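Local coordinates for ethylbenzene dehydrogenase alpha-subunit (PDB 2IVF), which belongs to the molybdopterin oxidoreductase family and carries a molybdenum atom, the ligands MGD and MD1 and an iron/sulfur cluster, at residues Arg779-Glu785 against Pro794-His798; Val750-Ala754 against Thr768-Gly774; Tyr239-Leu244 against Thr440-Ile444; Cys115-Tyr119 against Val788-Ile792; Pro215-Val219 against Tyr954-Ser960. All blocks are in the same frame, centred on the assembly; numbering follows the deposited sequence.

How the interactions relate
Interactions 3 and 5 are buried, interactions 1 and 2 partly so, and interaction 4 lies at the surface. Interaction 5 sinks a carboxylate at a helix N-terminus, and interaction 3 sets a strand cysteine over a tyrosine ring at the edge of a parallel sheet. Interaction 1 joins a salt bridge to an indole under the backbone, interaction 2 uses backbone, hydroxyl and water bonds, and interaction 4 packs a proline against a tyrosine face and a cysteine. Helix 777-781, which starts interaction 1, follows the loop of interaction 2, and Arg779 NH1 probably bonds Gly774 O. Ser240 of interaction 3 and His782 of interaction 1 both meet Ile792 of interaction 4. Interaction 5 touches none of the others.

Interaction 1. Residues Arg779-Glu785 against Pro794-His798; sequences RYAHANE and PMRWH
Helix 796-800 begins here against the loop that follows helix 777-781, and the carbonyls of His782 and Ala783 receive N-H groups at its start. Met795, the N-cap residue, gives its N-H to His782 O at 2.8 Å. Trp797 N reaches Ala783 O at 2.9 Å along an almost straight line (179°), so a first-turn amide that the helix itself cannot satisfy finds an acceptor. Ala783 has positive phi, and its small methyl fits against the His798 imidazole, CB to NE2 3.4 Å.

The backbone then runs over the Trp797 indole: Asn784 N stands above the ring centre and Asn784 CA makes a CH-pi contact with the five-membered ring. At the indole edge, NE1 donates to Glu785 OE1 at 3.0 Å. Glu785 CG is wedged between its own N and carbonyl carbon (chi1 47°) and the chain bends at chi2, which folds the carboxylate back to Arg796. There OE2 offers its syn lone pair to Arg796 NH2 in a 2.6 Å salt bridge. Arg796 NE bonds Asn784 OD1 at 2.8 Å, in the guanidinium plane but above that of the amide.

Asp800, one turn on in helix 796-800, takes Arg796 NH1; His798 ND1 is hydrogen-bonded to the carbonyl O of Lys803, and Tyr780 lies against helix 526-540.

Interaction 2. Residues Val750-Ala754 against Thr768-Gly774; sequences VGVFA and TRFLSMG
Val752 and Leu771 make the central bond where the loop after helix 736-749 lies along the chain leaving strand 767-769, an edge strand, within this chain, of a three-stranded antiparallel sheet. Leu771 N donates to Val752 O at 2.8 Å, with an angle of 160° at the hydrogen, and Phe770 CA adds a weaker CA-H...O contact to the same oxygen.

The other polar centre is Ser772 OG, the acceptor of an ST turn. It sits between its own N and carbonyl carbon (chi1 83°), close to the backbone, where Gly774 N donates to it at 3.1 Å. The hydroxyl also lies 3.1 Å from Gly751 O, a weak bond whose proton is not settled, because a water sits 2.9 Å from Ser772 OG as well. That water gives a proton to Val750 O at 2.7 Å and so bridges the two segments. Ser772 N, by contrast, is buried without a partner in the model.

Gly751 and Gly774 both have positive phi, which glycine adopts easily, and Val752 CG2 packs against Gly774 CA at 3.5 Å, where there is no side chain. Phe753, whose ring also meets Phe671 and Tyr757 edge-to-face, receives a methyl over one face: Thr768 CG2 comes to 3.4 Å from Phe753 CE1.

Interaction 3. Residues Tyr239-Leu244 against Thr440-Ile444; sequences YSADNL and TCSYI
Tyr239 reaches across to Cys441 and Ser442 because its CG stands between its own N and carbonyl carbon (chi1 57°), directing the ring at the strand. Cys441 answers with SG placed trans to its backbone N (chi1 -169°), and the sulfur settles over one ring face, 3.7 Å from the centroid of Tyr239 and 21° off the normal. It leans toward the phenol end, nearest CE1 and CZ. This is a sulfur-aromatic contact, for which a small, polarisable thiol is well suited. The same SG is flanked by Leu244 CD2 at 3.9 Å and by Asn243 ND2 at 3.6 Å; the amide of Asn243 is itself held by Thr476 O and Gly475 N.

The receiving strand, 440-444, is within this chain an outermost member of a four-stranded parallel sheet, next to strand 249-253, and the segment 239-244 with its 3-10 turn leads into that neighbouring strand. Helix 265-274 packs on the turn at Ala241 and Leu244.

At the end of its ring Tyr239 OH donates to Ser442 O at 2.7 Å, arriving from above the carbonyl plane. The phenol thereby gives its buried hydroxyl a backbone acceptor. Tyr239 OH also lies in the plane of the Tyr443 ring, at its edge, and 3.3 Å from Tyr443 CB. Tyr443 meets Trp257 edge-to-face, and its side chain comes within about 4 Å, nearest atoms, of the bound MGD.

Interaction 4. Residues Cys115-Tyr119 against Val788-Ile792; sequences CNVDY and VTKPI
Tyr119 and Cys115 turn toward Pro791 by different torsions: the tyrosine CG lies trans to its carbonyl carbon (chi1 -73°), which swings the ring to the proline, while Cys115 SG sits between its own N and carbonyl carbon (chi1 63°). The pyrrolidine then packs over a face of the Tyr119 ring, with Pro791 CD 4.0 Å from the centroid and 28° off the normal, a CH-pi contact. Proline suits the place because its CD hydrogens, next to the nitrogen, are slightly polarised. CG of Pro791 is nearer the rim, 3.3 Å from Tyr119 CE2. Cys115 SG also touches Pro791 CD, at 3.7 Å.

Both partners are surface loops, and a type I beta turn from Asn116 to Tyr119, closed by Tyr119 N to Asn116 O at 3.0 Å, presents the tyrosine to the segment between helices 777-781 and 796-800. The iron/sulfur cluster pocket includes Cys86, Cys92 and Cys127, with His82 among others; Cys115 is not part of it and acts here as a small packing residue. Its CB rests 3.5 Å from Val788 O, and Thr789 CA makes a CA-H...O contact of 3.5 Å with Cys115 O.

Tyr119 OH bonds Asp246, and Thr789 OG1 bonds Asp787, so neither hydroxyl depends on this contact. Val117 O, within the turn, accepts from Lys335 NZ of the beta-subunit chain.

Interaction 5. Residues Pro215-Val219 against Tyr954-Ser960; sequences PDINV and YYFMNGS
Asp216 and the segment 954-960 are joined first by hydrogen bonds, all converging on one carboxylate. Asp216 OD2 takes the N-H of Met957 at 2.7 Å on its syn lone pair, and Tyr954 OH also donates to it; the modelled separation of 2.4 Å is very short, so its exact length is doubtful. The carboxylate oxygen lies at the edge of the Tyr954 ring, in its plane, although the two planes are turned 61° apart. Asp216 CG lies trans to its backbone N (chi1 -168°), which carries OD2 across while OD1 stays near the helix start.

OD1 makes Asp216 the N-cap of helix 217-221: Val219 N donates to it at 3.3 Å, from above the carboxylate plane, and Asn218 N adds a weak bond. The helix N-terminus probably helps to stabilise the buried negative charge. The partner is a type II beta turn, Tyr955 to Asn958. Its central peptide, Phe956-Met957, directs Met957 N-H at the aspartate; the third position takes positive phi, as is usual in such turns. Thr538 of helix 526-540 lies against Tyr954, and Pro546 of helix 546-553 against Asp216 and Val219.

Apolar and mixed contacts follow. Ile217 CG2 packs on Phe956 CE1 at 3.8 Å. Asn218 OD1 lies 3.3 Å from Met957 SD, while Asn218 ND2 bonds Asp223 O. Val219 CG1 meets Ser960 OG at 3.4 Å, the hydroxyl itself giving its proton to Gly959 O.

Interaction 1. Residues Arg779-Glu785 against Pro794-His798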
# COMPACT_ATOMS: atom_id res chain seq x y z
N ARG A 779 23.11 14.21 -11.18
CA ARG A 779 23.24 15.40 -11.95
C ARG A 779 23.81 15.07 -13.33
O ARG A 779 23.39 15.68 -14.31
CB ARG A 779 24.15 16.40 -11.26
CG ARG A 779 24.36 17.62 -12.08
CD ARG A 779 25.42 18.51 -11.55
NE ARG A 779 25.43 19.81 -12.24
CZ ARG A 779 24.49 20.76 -12.11
NH1 ARG A 779 23.39 20.58 -11.34
NH2 ARG A 779 24.63 21.92 -12.78
N TYR A 780 24.73 14.10 -13.39
CA TYR A 780 25.39 13.75 -14.63
C TYR A 780 24.76 12.53 -15.25
O TYR A 780 24.57 12.53 -16.46
CB TYR A 780 26.88 13.51 -14.41
CG TYR A 780 27.52 14.65 -13.69
CD1 TYR A 780 27.86 15.81 -14.37
CD2 TYR A 780 27.72 14.60 -12.32
CE1 TYR A 780 28.42 16.88 -13.70
CE2 TYR A 780 28.28 15.68 -11.63
CZ TYR A 780 28.62 16.81 -12.33
OH TYR A 780 29.15 17.89 -11.64
N ALA A 781 24.38 11.54 -14.44
CA ALA A 781 23.85 10.29 -14.95
C ALA A 781 22.56 10.56 -15.73
O ALA A 781 22.32 10.00 -16.80
CB ALA A 781 23.57 9.28 -13.82
N HIS A 782 21.70 11.38 -15.12
CA HIS A 782 20.38 11.65 -15.63
C HIS A 782 20.47 12.24 -17.05
O HIS A 782 19.55 12.07 -17.89
CB HIS A 782 19.64 12.57 -14.64
CG HIS A 782 18.33 13.05 -15.15
ND1 HIS A 782 17.22 12.22 -15.29
CD2 HIS A 782 17.96 14.27 -15.60
CE1 HIS A 782 16.23 12.94 -15.78
NE2 HIS A 782 16.66 14.17 -16.01
N ALA A 783 21.57 12.95 -17.28
CA ALA A 783 21.99 13.47 -18.56
C ALA A 783 20.91 14.33 -19.23
O ALA A 783 20.58 14.17 -20.41
CB ALA A 783 22.49 12.32 -19.46
N ASN A 784 20.33 15.21 -18.40
CA ASN A 784 19.38 16.26 -18.82
C ASN A 784 19.28 17.26 -17.67
O ASN A 784 19.61 16.92 -16.51
CB ASN A 784 18.01 15.67 -19.11
CG ASN A 784 17.18 16.57 -20.00
OD1 ASN A 784 17.64 17.62 -20.46
ND2 ASN A 784 15.98 16.16 -20.27
N GLU A 785 18.89 18.49 -17.97
CA GLU A 785 18.68 19.45 -16.91
C GLU A 785 17.23 19.37 -16.53
O GLU A 785 16.40 18.81 -17.30
CB GLU A 785 19.12 20.88 -17.26
CG GLU A 785 18.72 21.45 -18.56
CD GLU A 785 19.46 20.86 -19.77
OE1 GLU A 785 20.72 20.85 -19.86
OE2 GLU A 785 18.72 20.42 -20.65
N PRO A 794 15.24 11.46 -19.04
CA PRO A 794 16.71 11.40 -19.08
C PRO A 794 17.31 11.26 -20.45
O PRO A 794 16.62 11.00 -21.43
CB PRO A 794 16.99 10.12 -18.28
CG PRO A 794 15.93 9.20 -18.77
CD PRO A 794 14.66 10.11 -18.99
N MET A 795 18.63 11.43 -20.48
CA MET A 795 19.50 11.06 -21.59
C MET A 795 19.50 12.02 -22.76
O MET A 795 20.14 11.75 -23.79
CB MET A 795 19.24 9.63 -22.05
CG MET A 795 19.30 8.62 -20.91
SD MET A 795 19.12 6.93 -21.49
CE MET A 795 20.70 6.69 -22.29
N ARG A 796 18.84 13.18 -22.58
CA ARG A 796 18.79 14.19 -23.63
C ARG A 796 20.19 14.60 -24.12
O ARG A 796 20.37 14.87 -25.27
CB ARG A 796 18.07 15.43 -23.14
CG ARG A 796 17.59 16.32 -24.27
CD ARG A 796 17.05 17.65 -23.79
NE ARG A 796 18.07 18.42 -23.10
CZ ARG A 796 19.02 19.14 -23.68
NH1 ARG A 796 19.13 19.23 -25.01
NH2 ARG A 796 19.86 19.81 -22.91
N TRP A 797 21.16 14.72 -23.22
CA TRP A 797 22.52 15.14 -23.63
C TRP A 797 23.16 14.13 -24.59
O TRP A 797 23.92 14.49 -25.52
CB TRP A 797 23.41 15.33 -22.40
CG TRP A 797 22.95 16.37 -21.46
CD1 TRP A 797 22.13 17.43 -21.74
CD2 TRP A 797 23.34 16.52 -20.10
NE1 TRP A 797 21.92 18.18 -20.61
CE2 TRP A 797 22.65 17.66 -19.59
CE3 TRP A 797 24.20 15.81 -19.25
CZ2 TRP A 797 22.82 18.11 -18.28
CZ3 TRP A 797 24.34 16.25 -17.93
CH2 TRP A 797 23.63 17.36 -17.46
N HIS A 798 22.90 12.86 -24.34
CA HIS A 798 23.39 11.84 -25.24
C HIS A 798 22.78 11.98 -26.62
O HIS A 798 23.49 11.93 -27.63
CB HIS A 798 23.19 10.43 -24.68
CG HIS A 798 23.79 10.26 -23.32
ND1 HIS A 798 25.14 10.43 -23.09
CD2 HIS A 798 23.24 9.97 -22.12
CE1 HIS A 798 25.39 10.23 -21.80
NE2 HIS A 798 24.25 9.95 -21.19

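Interaction 2. Residues Val750-Ala754 against Thr768-Gly774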
# COMPACT_ATOMS: atom_id res chain seq x y z
N VAL A 750 23.28 24.02 -3.67
CA VAL A 750 23.51 23.13 -4.82
C VAL A 750 22.48 23.25 -5.94
O VAL A 750 22.45 22.41 -6.84
CB VAL A 750 23.61 21.65 -4.36
CG1 VAL A 750 24.69 21.54 -3.30
CG2 VAL A 750 22.26 21.07 -3.83
N GLY A 751 21.61 24.24 -5.84
CA GLY A 751 20.61 24.49 -6.88
C GLY A 751 19.35 23.65 -6.87
O GLY A 751 18.54 23.71 -7.81
N VAL A 752 19.17 22.84 -5.85
CA VAL A 752 17.98 21.99 -5.74
C VAL A 752 16.80 22.86 -5.34
O VAL A 752 15.69 22.67 -5.84
CB VAL A 752 18.25 20.82 -4.76
CG1 VAL A 752 16.96 20.16 -4.28
CG2 VAL A 752 19.24 19.81 -5.41
N PHE A 753 17.06 23.84 -4.49
CA PHE A 753 16.09 24.88 -4.19
C PHE A 753 16.67 26.14 -4.80
O PHE A 753 17.89 26.27 -4.96
CB PHE A 753 15.95 25.06 -2.68
CG PHE A 753 15.09 24.02 -1.98
CD1 PHE A 753 14.53 22.94 -2.62
CD2 PHE A 753 14.92 24.12 -0.60
CE1 PHE A 753 13.79 22.00 -1.93
CE2 PHE A 753 14.18 23.18 0.11
CZ PHE A 753 13.63 22.12 -0.55
N ALA A 754 15.79 27.09 -5.12
CA ALA A 754 16.22 28.42 -5.47
C ALA A 754 17.06 29.01 -4.37
O ALA A 754 16.89 28.68 -3.16
CB ALA A 754 15.03 29.29 -5.75
N THR A 768 7.83 22.22 -2.52
CA THR A 768 8.39 22.88 -3.68
C THR A 768 9.01 21.88 -4.64
O THR A 768 9.69 20.94 -4.22
CB THR A 768 9.47 23.97 -3.31
OG1 THR A 768 9.58 24.83 -4.42
CG2 THR A 768 10.88 23.41 -2.96
N ARG A 769 8.76 22.09 -5.93
CA ARG A 769 9.48 21.37 -6.99
C ARG A 769 10.97 21.59 -6.89
O ARG A 769 11.44 22.70 -6.68
CB ARG A 769 8.99 21.83 -8.37
CG ARG A 769 7.78 21.07 -8.83
CD ARG A 769 7.15 21.78 -9.91
NE ARG A 769 6.40 20.93 -10.80
CZ ARG A 769 5.09 20.71 -10.76
NH1 ARG A 769 4.36 21.13 -9.75
NH2 ARG A 769 4.53 20.01 -11.73
N PHE A 770 11.74 20.54 -7.06
CA PHE A 770 13.18 20.73 -7.10
C PHE A 770 13.63 21.27 -8.44
O PHE A 770 12.98 21.06 -9.49
CB PHE A 770 13.93 19.47 -6.64
CG PHE A 770 13.69 18.21 -7.45
CD1 PHE A 770 14.29 18.03 -8.71
CD2 PHE A 770 13.09 17.12 -6.84
CE1 PHE A 770 14.15 16.80 -9.40
CE2 PHE A 770 12.98 15.91 -7.50
CZ PHE A 770 13.51 15.74 -8.77
N LEU A 771 14.70 22.03 -8.41
CA LEU A 771 15.12 22.74 -9.61
C LEU A 771 16.34 22.11 -10.28
O LEU A 771 16.80 22.57 -11.33
CB LEU A 771 15.41 24.19 -9.27
CG LEU A 771 14.23 24.94 -8.64
CD1 LEU A 771 14.67 26.35 -8.33
CD2 LEU A 771 13.06 24.93 -9.63
N SER A 772 16.88 21.09 -9.66
CA SER A 772 18.02 20.37 -10.24
C SER A 772 18.23 19.07 -9.49
O SER A 772 17.60 18.83 -8.46
CB SER A 772 19.29 21.20 -10.17
OG SER A 772 19.88 21.09 -8.92
N MET A 773 19.12 18.22 -10.03
CA MET A 773 19.47 16.97 -9.41
C MET A 773 20.64 17.12 -8.41
O MET A 773 21.18 16.11 -7.95
CB MET A 773 19.86 15.94 -10.50
CG MET A 773 18.76 15.47 -11.44
SD MET A 773 17.40 14.76 -10.59
CE MET A 773 16.19 14.74 -11.91
N GLY A 774 21.01 18.35 -8.09
CA GLY A 774 22.07 18.61 -7.12
C GLY A 774 23.42 18.35 -7.73
O GLY A 774 23.59 18.52 -8.92
O HOH W 1 22.26 22.63 -9.48

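Interaction 3. Residues Tyr239-Leu244 against Thr440-Ile444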
# COMPACT_ATOMS: atom_id res chain seq x y z
N TYR A 239 12.50 9.71 -14.96
CA TYR A 239 11.54 10.62 -15.48
C TYR A 239 10.54 10.92 -14.39
O TYR A 239 10.48 10.22 -13.37
CB TYR A 239 10.86 10.03 -16.72
CG TYR A 239 10.17 8.67 -16.55
CD1 TYR A 239 10.80 7.51 -16.86
CD2 TYR A 239 8.85 8.59 -16.16
CE1 TYR A 239 10.16 6.30 -16.78
CE2 TYR A 239 8.19 7.40 -16.07
CZ TYR A 239 8.84 6.24 -16.37
OH TYR A 239 8.17 5.01 -16.28
N SER A 240 9.78 11.99 -14.61
CA SER A 240 8.68 12.32 -13.73
C SER A 240 7.43 11.65 -14.31
O SER A 240 7.34 11.44 -15.51
CB SER A 240 8.48 13.83 -13.62
OG SER A 240 8.28 14.48 -14.89
N ALA A 241 6.45 11.37 -13.45
CA ALA A 241 5.33 10.50 -13.84
C ALA A 241 4.54 11.05 -15.01
O ALA A 241 3.95 10.26 -15.78
CB ALA A 241 4.43 10.21 -12.66
N ASP A 242 4.50 12.39 -15.14
CA ASP A 242 3.75 13.05 -16.22
C ASP A 242 4.43 12.85 -17.58
O ASP A 242 3.80 13.07 -18.60
CB ASP A 242 3.45 14.53 -15.93
CG ASP A 242 4.71 15.38 -15.68
OD1 ASP A 242 5.81 14.78 -15.60
OD2 ASP A 242 4.59 16.62 -15.47
N ASN A 243 5.68 12.34 -17.57
CA ASN A 243 6.39 11.95 -18.81
C ASN A 243 5.61 10.87 -19.57
O ASN A 243 5.62 10.84 -20.81
CB ASN A 243 7.77 11.41 -18.50
CG ASN A 243 8.63 11.16 -19.74
OD1 ASN A 243 8.76 12.04 -20.59
ND2 ASN A 243 9.22 9.98 -19.83
N LEU A 244 4.84 10.06 -18.86
CA LEU A 244 3.99 9.05 -19.52
C LEU A 244 2.96 9.67 -20.44
O LEU A 244 2.53 9.06 -21.40
CB LEU A 244 3.23 8.20 -18.49
CG LEU A 244 3.97 7.25 -17.55
CD1 LEU A 244 2.92 6.37 -16.82
CD2 LEU A 244 5.03 6.43 -18.28
N THR A 440 8.20 5.29 -26.77
CA THR A 440 8.03 4.23 -25.80
C THR A 440 8.76 4.57 -24.51
O THR A 440 9.90 4.98 -24.53
CB THR A 440 8.55 2.91 -26.34
OG1 THR A 440 7.80 2.53 -27.52
CG2 THR A 440 8.54 1.82 -25.21
N CYS A 441 8.02 4.45 -23.41
CA CYS A 441 8.52 4.71 -22.08
C CYS A 441 8.22 3.40 -21.34
O CYS A 441 7.16 2.75 -21.54
CB CYS A 441 7.76 5.87 -21.42
SG CYS A 441 8.55 6.44 -19.89
N SER A 442 9.16 3.02 -20.49
CA SER A 442 9.01 1.89 -19.63
C SER A 442 9.12 2.30 -18.16
O SER A 442 9.72 3.34 -17.80
CB SER A 442 10.11 0.84 -19.95
OG SER A 442 10.09 0.47 -21.31
N TYR A 443 8.53 1.49 -17.31
CA TYR A 443 8.96 1.48 -15.91
C TYR A 443 9.36 0.09 -15.56
O TYR A 443 8.52 -0.79 -15.41
CB TYR A 443 7.86 1.96 -14.95
CG TYR A 443 8.42 2.25 -13.56
CD1 TYR A 443 8.50 1.25 -12.57
CD2 TYR A 443 8.93 3.50 -13.26
CE1 TYR A 443 9.03 1.53 -11.33
CE2 TYR A 443 9.43 3.78 -12.02
CZ TYR A 443 9.48 2.80 -11.06
OH TYR A 443 10.08 3.06 -9.83
N ILE A 444 10.67 -0.09 -15.44
CA ILE A 444 11.26 -1.26 -14.89
C ILE A 444 11.34 -1.09 -13.39
O ILE A 444 12.05 -0.21 -12.89
CB ILE A 444 12.72 -1.44 -15.38
CG1 ILE A 444 12.80 -1.35 -16.91
CG2 ILE A 444 13.25 -2.80 -14.91
CD1 ILE A 444 14.22 -1.41 -17.44

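Interaction 4. Residues Cys115-Tyr119 against Val788-Ile792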
# COMPACT_ATOMS: atom_id res chain seq x y z
N CYS A 115 3.03 20.70 -14.73
CA CYS A 115 4.19 21.40 -15.26
C CYS A 115 3.81 22.54 -16.17
O CYS A 115 4.47 23.58 -16.15
CB CYS A 115 5.13 20.41 -15.95
SG CYS A 115 4.47 19.58 -17.37
N ASN A 116 2.75 22.33 -16.95
CA ASN A 116 2.11 23.37 -17.74
C ASN A 116 0.67 23.00 -18.13
O ASN A 116 0.22 21.90 -17.85
CB ASN A 116 2.96 23.74 -18.95
CG ASN A 116 3.09 22.67 -19.91
OD1 ASN A 116 4.18 22.05 -20.01
ND2 ASN A 116 2.04 22.43 -20.71
N VAL A 117 -0.01 23.90 -18.84
CA VAL A 117 -1.46 23.79 -19.13
C VAL A 117 -1.87 22.54 -19.87
O VAL A 117 -3.01 22.07 -19.76
CB VAL A 117 -1.95 25.01 -19.96
CG1 VAL A 117 -1.53 24.82 -21.42
CG2 VAL A 117 -3.49 25.17 -19.83
N ASP A 118 -0.95 21.99 -20.66
CA ASP A 118 -1.24 20.83 -21.45
C ASP A 118 -1.17 19.51 -20.68
O ASP A 118 -1.51 18.47 -21.23
CB ASP A 118 -0.24 20.75 -22.63
CG ASP A 118 -0.34 21.93 -23.56
OD1 ASP A 118 -1.48 22.36 -23.89
OD2 ASP A 118 0.73 22.44 -23.94
N TYR A 119 -0.67 19.52 -19.46
CA TYR A 119 -0.43 18.30 -18.74
C TYR A 119 -1.41 18.16 -17.57
O TYR A 119 -2.06 19.15 -17.17
CB TYR A 119 1.03 18.25 -18.23
CG TYR A 119 2.04 17.98 -19.34
CD1 TYR A 119 2.53 19.03 -20.13
CD2 TYR A 119 2.51 16.70 -19.60
CE1 TYR A 119 3.44 18.81 -21.14
CE2 TYR A 119 3.44 16.46 -20.63
CZ TYR A 119 3.92 17.55 -21.39
OH TYR A 119 4.83 17.38 -22.44
N VAL A 788 11.25 22.83 -14.83
CA VAL A 788 10.01 22.54 -14.12
C VAL A 788 8.79 22.75 -14.99
O VAL A 788 7.71 22.36 -14.60
CB VAL A 788 9.89 23.40 -12.82
CG1 VAL A 788 11.01 23.01 -11.84
CG2 VAL A 788 9.87 24.92 -13.12
N THR A 789 8.95 23.37 -16.16
CA THR A 789 7.82 23.58 -17.06
C THR A 789 7.53 22.39 -17.95
O THR A 789 6.63 22.45 -18.74
CB THR A 789 8.04 24.78 -17.99
OG1 THR A 789 9.10 24.50 -18.92
CG2 THR A 789 8.32 26.07 -17.22
N LYS A 790 8.32 21.32 -17.87
CA LYS A 790 8.06 20.12 -18.66
C LYS A 790 8.44 18.87 -17.93
O LYS A 790 9.26 18.93 -16.99
CB LYS A 790 8.89 20.16 -19.94
CG LYS A 790 10.37 20.24 -19.70
CD LYS A 790 11.21 20.43 -21.00
CE LYS A 790 10.69 21.53 -21.81
NZ LYS A 790 11.75 22.17 -22.64
N PRO A 791 7.87 17.71 -18.33
CA PRO A 791 8.24 16.48 -17.70
C PRO A 791 9.75 16.18 -17.77
O PRO A 791 10.45 16.54 -18.72
CB PRO A 791 7.41 15.42 -18.45
CG PRO A 791 6.26 16.14 -18.99
CD PRO A 791 6.81 17.50 -19.34
N ILE A 792 10.22 15.66 -16.65
CA ILE A 792 11.59 15.24 -16.49
C ILE A 792 11.74 13.99 -17.32
O ILE A 792 10.92 13.14 -17.20
CB ILE A 792 11.91 14.95 -15.02
CG1 ILE A 792 11.95 16.27 -14.23
CG2 ILE A 792 13.30 14.21 -14.88
CD1 ILE A 792 12.04 16.12 -12.73

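Interaction 5. Residues Pro215-Val219 against Tyr954-Ser960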
# COMPACT_ATOMS: atom_id res chain seq x y z
N PRO A 215 27.33 -1.32 5.42
CA PRO A 215 26.93 -1.99 4.21
C PRO A 215 25.98 -1.16 3.35
O PRO A 215 25.08 -0.47 3.88
CB PRO A 215 26.29 -3.27 4.74
CG PRO A 215 27.10 -3.60 5.94
CD PRO A 215 27.34 -2.26 6.57
N ASP A 216 26.23 -1.19 2.05
CA ASP A 216 25.49 -0.33 1.06
C ASP A 216 23.99 -0.61 1.05
O ASP A 216 23.58 -1.71 0.75
CB ASP A 216 26.05 -0.60 -0.32
CG ASP A 216 25.60 0.38 -1.36
OD1 ASP A 216 24.38 0.59 -1.52
OD2 ASP A 216 26.49 0.91 -2.06
N ILE A 217 23.19 0.40 1.37
CA ILE A 217 21.75 0.25 1.49
C ILE A 217 21.16 -0.30 0.20
O ILE A 217 20.42 -1.25 0.20
CB ILE A 217 21.07 1.59 1.90
CG1 ILE A 217 19.54 1.53 1.73
CG2 ILE A 217 21.61 2.78 1.09
CD1 ILE A 217 18.86 0.56 2.68
N ASN A 218 21.49 0.31 -0.94
CA ASN A 218 20.83 -0.07 -2.19
C ASN A 218 21.16 -1.45 -2.70
O ASN A 218 20.29 -2.14 -3.23
CB ASN A 218 21.09 0.97 -3.27
CG ASN A 218 20.04 1.98 -3.27
OD1 ASN A 218 20.03 2.88 -2.43
ND2 ASN A 218 19.06 1.78 -4.14
N VAL A 219 22.41 -1.82 -2.55
CA VAL A 219 22.85 -3.16 -2.94
C VAL A 219 22.20 -4.18 -1.97
O VAL A 219 21.85 -5.31 -2.36
CB VAL A 219 24.35 -3.19 -2.93
CG1 VAL A 219 24.91 -4.58 -3.37
CG2 VAL A 219 24.88 -2.05 -3.87
N TYR A 954 32.26 -0.25 -8.51
CA TYR A 954 31.42 0.01 -7.37
C TYR A 954 31.67 1.41 -6.84
O TYR A 954 32.82 1.83 -6.61
CB TYR A 954 31.66 -1.02 -6.24
CG TYR A 954 30.93 -0.63 -4.97
CD1 TYR A 954 29.53 -0.62 -4.92
CD2 TYR A 954 31.61 -0.18 -3.84
CE1 TYR A 954 28.84 -0.23 -3.76
CE2 TYR A 954 30.91 0.19 -2.67
CZ TYR A 954 29.54 0.19 -2.65
OH TYR A 954 28.84 0.58 -1.52
N TYR A 955 30.58 2.12 -6.62
CA TYR A 955 30.56 3.28 -5.74
C TYR A 955 29.15 3.24 -5.15
O TYR A 955 28.36 2.39 -5.53
CB TYR A 955 30.87 4.57 -6.49
CG TYR A 955 29.94 4.85 -7.66
CD1 TYR A 955 28.72 5.49 -7.46
CD2 TYR A 955 30.29 4.52 -8.98
CE1 TYR A 955 27.86 5.77 -8.52
CE2 TYR A 955 29.40 4.81 -10.06
CZ TYR A 955 28.20 5.44 -9.81
OH TYR A 955 27.29 5.75 -10.85
N PHE A 956 28.87 4.15 -4.23
CA PHE A 956 27.71 4.05 -3.36
C PHE A 956 26.43 3.83 -4.18
O PHE A 956 26.17 4.55 -5.15
CB PHE A 956 27.62 5.30 -2.49
CG PHE A 956 26.42 5.35 -1.56
CD1 PHE A 956 26.05 4.25 -0.79
CD2 PHE A 956 25.70 6.53 -1.42
CE1 PHE A 956 24.95 4.32 0.07
CE2 PHE A 956 24.60 6.59 -0.55
CZ PHE A 956 24.24 5.48 0.18
N MET A 957 25.67 2.81 -3.76
CA MET A 957 24.43 2.35 -4.38
C MET A 957 24.55 1.71 -5.76
O MET A 957 23.53 1.26 -6.33
CB MET A 957 23.41 3.49 -4.42
CG MET A 957 23.18 4.11 -3.07
SD MET A 957 21.96 5.42 -3.13
CE MET A 957 22.70 6.35 -4.44
N ASN A 958 25.76 1.63 -6.29
CA ASN A 958 25.97 1.25 -7.67
C ASN A 958 27.06 0.21 -7.81
O ASN A 958 28.21 0.49 -7.60
CB ASN A 958 26.38 2.48 -8.49
CG ASN A 958 25.28 3.47 -8.63
OD1 ASN A 958 24.62 3.52 -9.67
ND2 ASN A 958 25.05 4.26 -7.59
N GLY A 959 26.68 -0.99 -8.18
CA GLY A 959 27.67 -2.01 -8.49
C GLY A 959 27.86 -2.96 -7.34
O GLY A 959 27.22 -2.83 -6.30
N SER A 960 28.76 -3.92 -7.55
CA SER A 960 29.00 -5.03 -6.61
C SER A 960 27.78 -5.99 -6.64
O SER A 960 26.69 -5.62 -7.08
CB SER A 960 29.34 -4.54 -5.20
OG SER A 960 28.19 -4.37 -4.40